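Beta-1,3-glucosyltransferase (Paecilomyces sp. J18, PDB 5JVV) is probably a carbohydrate-active enzyme with the beta-sandwich fold of glycoside hydrolase family 16. Local coordinates at residues N138-G149 with T221-I232; F247-Y256 with S269-V277. All blocks are in the same frame, centred on the assembly; numbering follows the deposited sequence.

Contact 1 of 2, residues N138-G149 with T221-I232; sequences NCEITSDDDQTG and TPMGNFKGTCDI
The disulfide of Cys139 and Cys230 closes one end of the pairing of loop 138-149 with residues 221-232, antiparallel near the disulfide, at the rim of the beta sandwich. The two SG atoms are 2.0 Å apart. Ile232 packs its CD1 against Cys139 CB. Beside the bridge, Thr229 grips Glu140 twice. Its hydroxyl sits between its own backbone N and carbonyl carbon (chi1 65°), next to its N-H. Glu140 N donates to Thr229 OG1 at 2.8 Å, and Thr229 N donates back to Glu140 O. Farther along, Ile141 and Gly228 form a single beta bridge, and Thr142 N bonds Lys227 O at 2.9 Å.

The chain then makes a type I turn from Ser143 to Asp146 and runs on alongside Pro222 and Met223 in the same direction. Asn225 packs against the turn. Its CG is anti to the backbone N (chi1 -166°), and its amide points to the turn. ND2 donates to Asp146 O at 2.9 Å; the acceptor lies in the amide plane. The backbone of the same residue is held by Gln147: Asn225 N meets a lone pair of Gln147 OE1 at 2.9 Å. One water donates to both Gln147 OE1 and Asn225 O. Gln147 NE2 is directed to Thr151 OG1, so both ends of the amide are used. At the far end Thr148 N bonds Pro222 O, and Gly149 N bonds Met223 O.

Ile141 lies alongside Phe226, with CG2 4.0 Å from Phe226 CD1. Phe226 also touches Met131 and Leu133 of strand 130-134 and Val167 of strand 165-168. Strand 224-226 pairs antiparallel with strand 195-201, where Met223 and Gly224 form a classic beta bulge opposite Leu197. The loop 138-149, which links strands 130-134 and 150-153, is thereby fastened to a strand of the other sheet.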
# COMPACT_ATOMS: atom_id res chain seq x y z
N ASN A 138 -14.18 -18.89 -3.33
CA ASN A 138 -13.28 -19.79 -2.63
C ASN A 138 -11.95 -19.90 -3.36
O ASN A 138 -11.89 -20.38 -4.49
CB ASN A 138 -13.89 -21.20 -2.53
CG ASN A 138 -15.28 -21.19 -1.91
OD1 ASN A 138 -16.19 -21.85 -2.41
ND2 ASN A 138 -15.44 -20.45 -0.82
N CYS A 139 -10.89 -19.43 -2.71
CA CYS A 139 -9.56 -19.40 -3.31
C CYS A 139 -8.54 -19.73 -2.25
O CYS A 139 -8.40 -18.98 -1.27
CB CYS A 139 -9.26 -17.99 -3.84
SG CYS A 139 -10.25 -17.42 -5.24
N GLU A 140 -7.84 -20.84 -2.42
CA GLU A 140 -6.71 -21.20 -1.55
C GLU A 140 -5.43 -21.04 -2.35
O GLU A 140 -5.29 -21.62 -3.43
CB GLU A 140 -6.84 -22.65 -1.08
CG GLU A 140 -5.67 -23.12 -0.20
CD GLU A 140 -5.59 -24.64 -0.03
OE1 GLU A 140 -4.57 -25.12 0.52
OE2 GLU A 140 -6.53 -25.36 -0.44
N ILE A 141 -4.48 -20.25 -1.84
CA ILE A 141 -3.19 -20.11 -2.52
C ILE A 141 -2.28 -21.28 -2.12
O ILE A 141 -2.23 -21.67 -0.95
CB ILE A 141 -2.52 -18.74 -2.27
CG1 ILE A 141 -2.36 -18.45 -0.77
CG2 ILE A 141 -3.34 -17.63 -2.90
CD1 ILE A 141 -1.51 -17.19 -0.52
N THR A 142 -1.59 -21.85 -3.10
CA THR A 142 -0.84 -23.09 -2.89
C THR A 142 0.54 -23.05 -3.53
O THR A 142 1.12 -24.11 -3.82
CB THR A 142 -1.61 -24.31 -3.45
OG1 THR A 142 -1.81 -24.15 -4.86
CG2 THR A 142 -2.96 -24.47 -2.76
N SER A 143 1.07 -21.85 -3.75
CA SER A 143 2.35 -21.70 -4.45
C SER A 143 3.48 -21.23 -3.53
O SER A 143 4.38 -20.52 -3.97
CB SER A 143 2.19 -20.75 -5.64
OG SER A 143 1.36 -21.33 -6.64
N ASP A 144 3.44 -21.64 -2.26
CA ASP A 144 4.45 -21.22 -1.28
C ASP A 144 5.85 -21.73 -1.64
O ASP A 144 6.85 -21.30 -1.06
CB ASP A 144 4.03 -21.65 0.15
CG ASP A 144 5.01 -21.15 1.23
OD1 ASP A 144 4.97 -19.95 1.59
OD2 ASP A 144 5.81 -21.97 1.73
N ASP A 145 5.92 -22.61 -2.64
CA ASP A 145 7.18 -23.16 -3.11
C ASP A 145 7.64 -22.58 -4.46
O ASP A 145 8.60 -23.07 -5.06
CB ASP A 145 7.09 -24.69 -3.18
CG ASP A 145 6.85 -25.32 -1.81
OD1 ASP A 145 7.54 -24.93 -0.85
OD2 ASP A 145 5.98 -26.21 -1.71
N ASP A 146 6.94 -21.55 -4.93
CA ASP A 146 7.46 -20.70 -6.01
C ASP A 146 7.26 -19.25 -5.58
O ASP A 146 6.61 -18.45 -6.26
CB ASP A 146 6.78 -20.98 -7.37
CG ASP A 146 7.38 -20.15 -8.50
OD1 ASP A 146 8.57 -19.75 -8.40
OD2 ASP A 146 6.67 -19.89 -9.50
N GLN A 147 7.83 -18.92 -4.43
CA GLN A 147 7.58 -17.64 -3.79
C GLN A 147 8.63 -17.42 -2.70
O GLN A 147 8.94 -18.34 -1.95
CB GLN A 147 6.15 -17.65 -3.23
CG GLN A 147 5.93 -16.95 -1.91
CD GLN A 147 4.49 -17.12 -1.43
OE1 GLN A 147 3.54 -16.82 -2.16
NE2 GLN A 147 4.33 -17.60 -0.20
N THR A 148 9.21 -16.22 -2.64
CA THR A 148 10.23 -15.94 -1.63
C THR A 148 9.63 -15.54 -0.29
O THR A 148 10.24 -15.74 0.76
CB THR A 148 11.26 -14.88 -2.08
OG1 THR A 148 10.61 -13.63 -2.34
CG2 THR A 148 11.99 -15.35 -3.32
N GLY A 149 8.44 -14.94 -0.34
CA GLY A 149 7.73 -14.59 0.88
C GLY A 149 7.19 -15.82 1.60
O GLY A 149 7.30 -16.94 1.10
N THR A 221 11.87 -15.27 -8.99
CA THR A 221 10.80 -15.81 -8.16
C THR A 221 9.98 -14.67 -7.54
O THR A 221 10.56 -13.72 -7.03
CB THR A 221 11.38 -16.68 -7.04
OG1 THR A 221 12.20 -17.71 -7.62
CG2 THR A 221 10.27 -17.33 -6.21
N PRO A 222 8.64 -14.76 -7.62
CA PRO A 222 7.80 -13.71 -7.01
C PRO A 222 8.00 -13.65 -5.51
O PRO A 222 8.35 -14.67 -4.90
CB PRO A 222 6.37 -14.21 -7.27
CG PRO A 222 6.48 -15.12 -8.43
CD PRO A 222 7.84 -15.78 -8.32
N MET A 223 7.76 -12.49 -4.90
CA MET A 223 7.75 -12.43 -3.45
C MET A 223 6.43 -12.96 -2.90
O MET A 223 6.41 -13.64 -1.88
CB MET A 223 8.02 -11.01 -2.94
CG MET A 223 8.30 -10.96 -1.44
SD MET A 223 8.95 -9.37 -0.90
CE MET A 223 7.50 -8.32 -1.01
N GLY A 224 5.34 -12.66 -3.60
CA GLY A 224 4.04 -13.23 -3.28
C GLY A 224 3.44 -13.86 -4.53
O GLY A 224 3.29 -13.19 -5.56
N ASN A 225 3.13 -15.15 -4.47
CA ASN A 225 2.60 -15.86 -5.63
C ASN A 225 1.16 -16.28 -5.36
O ASN A 225 0.92 -17.35 -4.77
CB ASN A 225 3.48 -17.06 -5.97
CG ASN A 225 3.20 -17.65 -7.35
OD1 ASN A 225 2.12 -17.45 -7.92
ND2 ASN A 225 4.16 -18.39 -7.89
N PHE A 226 0.21 -15.45 -5.77
CA PHE A 226 -1.19 -15.72 -5.49
C PHE A 226 -1.80 -16.56 -6.61
O PHE A 226 -2.31 -16.05 -7.61
CB PHE A 226 -1.98 -14.43 -5.22
CG PHE A 226 -1.50 -13.69 -4.00
CD1 PHE A 226 -2.11 -13.87 -2.77
CD2 PHE A 226 -0.41 -12.82 -4.08
CE1 PHE A 226 -1.67 -13.19 -1.63
CE2 PHE A 226 0.05 -12.14 -2.97
CZ PHE A 226 -0.58 -12.32 -1.73
N LYS A 227 -1.73 -17.87 -6.40
CA LYS A 227 -2.05 -18.85 -7.42
C LYS A 227 -2.47 -20.09 -6.66
O LYS A 227 -1.88 -20.41 -5.63
CB LYS A 227 -0.81 -19.11 -8.27
CG LYS A 227 -0.94 -20.21 -9.31
CD LYS A 227 0.28 -20.18 -10.24
CE LYS A 227 0.77 -21.57 -10.58
NZ LYS A 227 1.33 -22.25 -9.38
N GLY A 228 -3.51 -20.78 -7.13
CA GLY A 228 -4.00 -21.93 -6.40
C GLY A 228 -5.31 -22.50 -6.89
O GLY A 228 -5.47 -22.80 -8.07
N THR A 229 -6.26 -22.66 -5.97
CA THR A 229 -7.45 -23.47 -6.23
C THR A 229 -8.59 -22.74 -6.91
O THR A 229 -9.67 -23.31 -7.07
CB THR A 229 -7.98 -24.11 -4.93
OG1 THR A 229 -8.45 -23.09 -4.04
CG2 THR A 229 -6.89 -24.91 -4.25
N CYS A 230 -8.37 -21.48 -7.26
CA CYS A 230 -9.31 -20.75 -8.10
C CYS A 230 -8.49 -19.98 -9.11
O CYS A 230 -7.27 -19.81 -8.93
CB CYS A 230 -10.13 -19.76 -7.27
SG CYS A 230 -9.23 -18.26 -6.76
N ASP A 231 -9.13 -19.51 -10.17
CA ASP A 231 -8.45 -18.58 -11.06
C ASP A 231 -8.45 -17.21 -10.38
O ASP A 231 -9.40 -16.45 -10.48
CB ASP A 231 -9.13 -18.54 -12.44
CG ASP A 231 -8.76 -19.74 -13.31
OD1 ASP A 231 -7.73 -20.40 -13.04
OD2 ASP A 231 -9.50 -20.03 -14.27
N ILE A 232 -7.36 -16.93 -9.66
CA ILE A 232 -7.25 -15.76 -8.79
C ILE A 232 -7.57 -14.45 -9.52
O ILE A 232 -8.26 -13.57 -8.99
CB ILE A 232 -5.82 -15.69 -8.18
CG1 ILE A 232 -5.62 -16.74 -7.09
CG2 ILE A 232 -5.52 -14.30 -7.62
CD1 ILE A 232 -6.37 -16.46 -5.79
O HOH W 1 -12.30 -22.80 -5.96
O HOH W 2 1.44 -19.01 -2.69
O HOH W 3 11.11 -20.33 -8.06
O HOH W 4 11.41 -12.50 -4.75

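Contact 2 of 2, residues F247-Y256 with S269-V277; sequences FCGDWAGSVY and SLASCIDFV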
# COMPACT_ATOMS: atom_id res chain seq x y z
N PHE A 247 -4.52 6.16 9.89
CA PHE A 247 -3.95 6.00 11.23
C PHE A 247 -4.92 5.23 12.08
O PHE A 247 -6.12 5.43 11.95
CB PHE A 247 -3.73 7.36 11.90
CG PHE A 247 -2.78 8.26 11.16
CD1 PHE A 247 -1.41 8.13 11.32
CD2 PHE A 247 -3.26 9.26 10.31
CE1 PHE A 247 -0.52 8.97 10.64
CE2 PHE A 247 -2.39 10.10 9.63
CZ PHE A 247 -1.02 9.96 9.80
N CYS A 248 -4.41 4.37 12.95
CA CYS A 248 -5.25 3.67 13.93
C CYS A 248 -6.37 2.89 13.21
O CYS A 248 -6.09 2.12 12.29
CB CYS A 248 -5.75 4.66 15.00
SG CYS A 248 -4.38 5.56 15.82
N GLY A 249 -7.63 3.09 13.59
CA GLY A 249 -8.72 2.43 12.89
C GLY A 249 -8.74 0.92 13.03
O GLY A 249 -8.15 0.37 13.97
N ASP A 250 -9.40 0.25 12.08
CA ASP A 250 -9.73 -1.18 12.19
C ASP A 250 -8.54 -2.09 12.51
O ASP A 250 -8.62 -2.93 13.41
CB ASP A 250 -10.36 -1.71 10.90
CG ASP A 250 -11.70 -1.07 10.58
OD1 ASP A 250 -12.32 -0.45 11.47
OD2 ASP A 250 -12.14 -1.21 9.41
N TRP A 251 -7.47 -1.94 11.75
CA TRP A 251 -6.31 -2.80 11.90
C TRP A 251 -5.28 -2.18 12.84
O TRP A 251 -5.07 -2.70 13.94
CB TRP A 251 -5.69 -3.15 10.54
CG TRP A 251 -4.54 -4.13 10.63
CD1 TRP A 251 -4.14 -4.84 11.73
CD2 TRP A 251 -3.64 -4.50 9.57
NE1 TRP A 251 -3.05 -5.61 11.42
CE2 TRP A 251 -2.72 -5.43 10.11
CE3 TRP A 251 -3.51 -4.12 8.23
CZ2 TRP A 251 -1.69 -5.99 9.34
CZ3 TRP A 251 -2.49 -4.68 7.47
CH2 TRP A 251 -1.60 -5.60 8.03
N ALA A 252 -4.67 -1.06 12.44
CA ALA A 252 -3.59 -0.46 13.23
C ALA A 252 -4.02 -0.20 14.67
O ALA A 252 -3.23 -0.43 15.60
CB ALA A 252 -3.09 0.84 12.58
N GLY A 253 -5.25 0.29 14.85
CA GLY A 253 -5.78 0.62 16.16
C GLY A 253 -6.06 -0.58 17.05
O GLY A 253 -5.93 -0.49 18.27
N SER A 254 -6.42 -1.71 16.46
CA SER A 254 -6.77 -2.88 17.25
C SER A 254 -5.55 -3.68 17.71
O SER A 254 -5.58 -4.30 18.78
CB SER A 254 -7.74 -3.78 16.48
OG SER A 254 -7.14 -4.28 15.31
N VAL A 255 -4.47 -3.66 16.92
CA VAL A 255 -3.25 -4.41 17.28
C VAL A 255 -2.17 -3.53 17.89
O VAL A 255 -1.12 -4.01 18.32
CB VAL A 255 -2.70 -5.22 16.08
CG1 VAL A 255 -3.77 -6.19 15.56
CG2 VAL A 255 -2.20 -4.29 14.97
N TYR A 256 -2.44 -2.23 17.95
CA TYR A 256 -1.51 -1.26 18.53
C TYR A 256 -1.08 -1.68 19.93
O TYR A 256 -1.92 -1.98 20.79
CB TYR A 256 -2.20 0.11 18.60
CG TYR A 256 -1.35 1.24 19.16
CD1 TYR A 256 -1.27 1.45 20.53
CD2 TYR A 256 -0.67 2.11 18.32
CE1 TYR A 256 -0.50 2.48 21.05
CE2 TYR A 256 0.10 3.15 18.84
CZ TYR A 256 0.16 3.33 20.20
OH TYR A 256 0.92 4.34 20.75
N SER A 269 -6.33 -0.27 23.19
CA SER A 269 -5.29 -0.00 22.19
C SER A 269 -5.70 1.09 21.21
O SER A 269 -4.87 1.90 20.83
CB SER A 269 -4.91 -1.27 21.44
OG SER A 269 -5.99 -1.74 20.69
N LEU A 270 -6.97 1.12 20.82
CA LEU A 270 -7.42 2.13 19.86
C LEU A 270 -7.27 3.52 20.46
O LEU A 270 -6.74 4.43 19.82
CB LEU A 270 -8.86 1.86 19.43
CG LEU A 270 -9.47 2.92 18.50
CD1 LEU A 270 -8.78 2.91 17.13
CD2 LEU A 270 -10.96 2.68 18.32
N ALA A 271 -7.71 3.69 21.70
CA ALA A 271 -7.56 4.98 22.37
C ALA A 271 -6.09 5.38 22.57
O ALA A 271 -5.75 6.56 22.47
CB ALA A 271 -8.30 4.99 23.69
N SER A 272 -5.24 4.41 22.87
CA SER A 272 -3.81 4.68 23.00
C SER A 272 -3.20 5.08 21.68
O SER A 272 -2.34 5.97 21.62
CB SER A 272 -3.08 3.46 23.57
OG SER A 272 -3.56 3.16 24.88
N CYS A 273 -3.65 4.44 20.61
CA CYS A 273 -3.20 4.78 19.26
C CYS A 273 -3.56 6.23 18.93
O CYS A 273 -2.74 6.99 18.41
CB CYS A 273 -3.85 3.83 18.26
SG CYS A 273 -3.23 4.03 16.58
N ILE A 274 -4.80 6.61 19.23
CA ILE A 274 -5.26 7.97 18.95
C ILE A 274 -4.44 8.97 19.75
O ILE A 274 -4.02 10.02 19.22
CB ILE A 274 -6.77 8.12 19.22
CG1 ILE A 274 -7.56 7.32 18.19
CG2 ILE A 274 -7.18 9.59 19.15
CD1 ILE A 274 -9.05 7.17 18.51
N ASP A 275 -4.17 8.65 21.02
CA ASP A 275 -3.31 9.50 21.85
C ASP A 275 -1.94 9.75 21.21
O ASP A 275 -1.50 10.89 21.12
CB ASP A 275 -3.17 8.89 23.26
CG ASP A 275 -2.42 9.80 24.23
OD1 ASP A 275 -2.65 11.03 24.21
OD2 ASP A 275 -1.60 9.28 25.01
N PHE A 276 -1.29 8.70 20.73
CA PHE A 276 0.02 8.83 20.11
C PHE A 276 -0.06 9.70 18.85
O PHE A 276 0.71 10.66 18.69
CB PHE A 276 0.56 7.44 19.77
CG PHE A 276 2.01 7.42 19.37
CD1 PHE A 276 2.99 7.03 20.27
CD2 PHE A 276 2.39 7.78 18.08
CE1 PHE A 276 4.34 7.01 19.89
CE2 PHE A 276 3.73 7.76 17.70
CZ PHE A 276 4.70 7.38 18.60
N VAL A 277 -1.00 9.38 17.97
CA VAL A 277 -1.12 10.10 16.70
C VAL A 277 -1.51 11.56 16.92
O VAL A 277 -0.97 12.46 16.28
CB VAL A 277 -2.11 9.40 15.75
CG1 VAL A 277 -2.32 10.23 14.50
CG2 VAL A 277 -1.60 8.01 15.39
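Cys273 carries SG anti to its backbone N (chi1 -174°), while Cys248 SG is anti to its own carbonyl carbon (chi1 -56°). These torsions bring the sulfurs together in a disulfide, SG to SG 2.1 Å. The bridge ties Cys248, at the junction of strand 240-247 and the short helix 249-255, to helix 269-277; beside it the two helices pack. The weakly bonded helix 249-255 crosses helix 269-277 nearly at a right angle (98°), with the axes 7.5 Å apart.

Tyr256 CG is likewise anti to the backbone N. Its ring is laid against the helix around Cys273. Cys273 CA stands over the centre of the Tyr256 ring, 3.6 Å from the centroid, in a CH-pi contact. Cys273 SG lies obliquely to the same ring, a sulfur-aromatic contact. The phenol oxygen bonds Pro263 O and passes close to Phe276 CB, while Ser272 CB touches Tyr256 CE1.

Val277 sets CG1 over one face of Phe247, offset toward the ring rim, and CG2 3.7 Å from Cys248 SG. Leu270 CD1 fits against Gly249 N and Gly253 CA. From the same short helix, Trp251 meets Trp101 of strand 100-107 edge to face. At the start of helix 269-277, Ser269 OG donates to Gly253 O at 2.7 Å, in the carbonyl plane.

Contacts 1 and 2 do not touch. Their centres are 31 Å apart, and about 12 Å separates their nearest atoms. Along the chain they follow in series: contact 1 closes at Ile232, and strand 240-247 then leads into contact 2. Each is cross-linked by its own disulfide. Contact 1 joins the two sheets at one end of the sandwich, through a loop and strand 224-226. Contact 2 packs helices where strand 240-247 ends. Strand 116-121 bears the sequence pattern expected at the active site in family 16. It belongs to neither contact, but its neighbour, strand 100-107, touches helix 249-255 of contact 2.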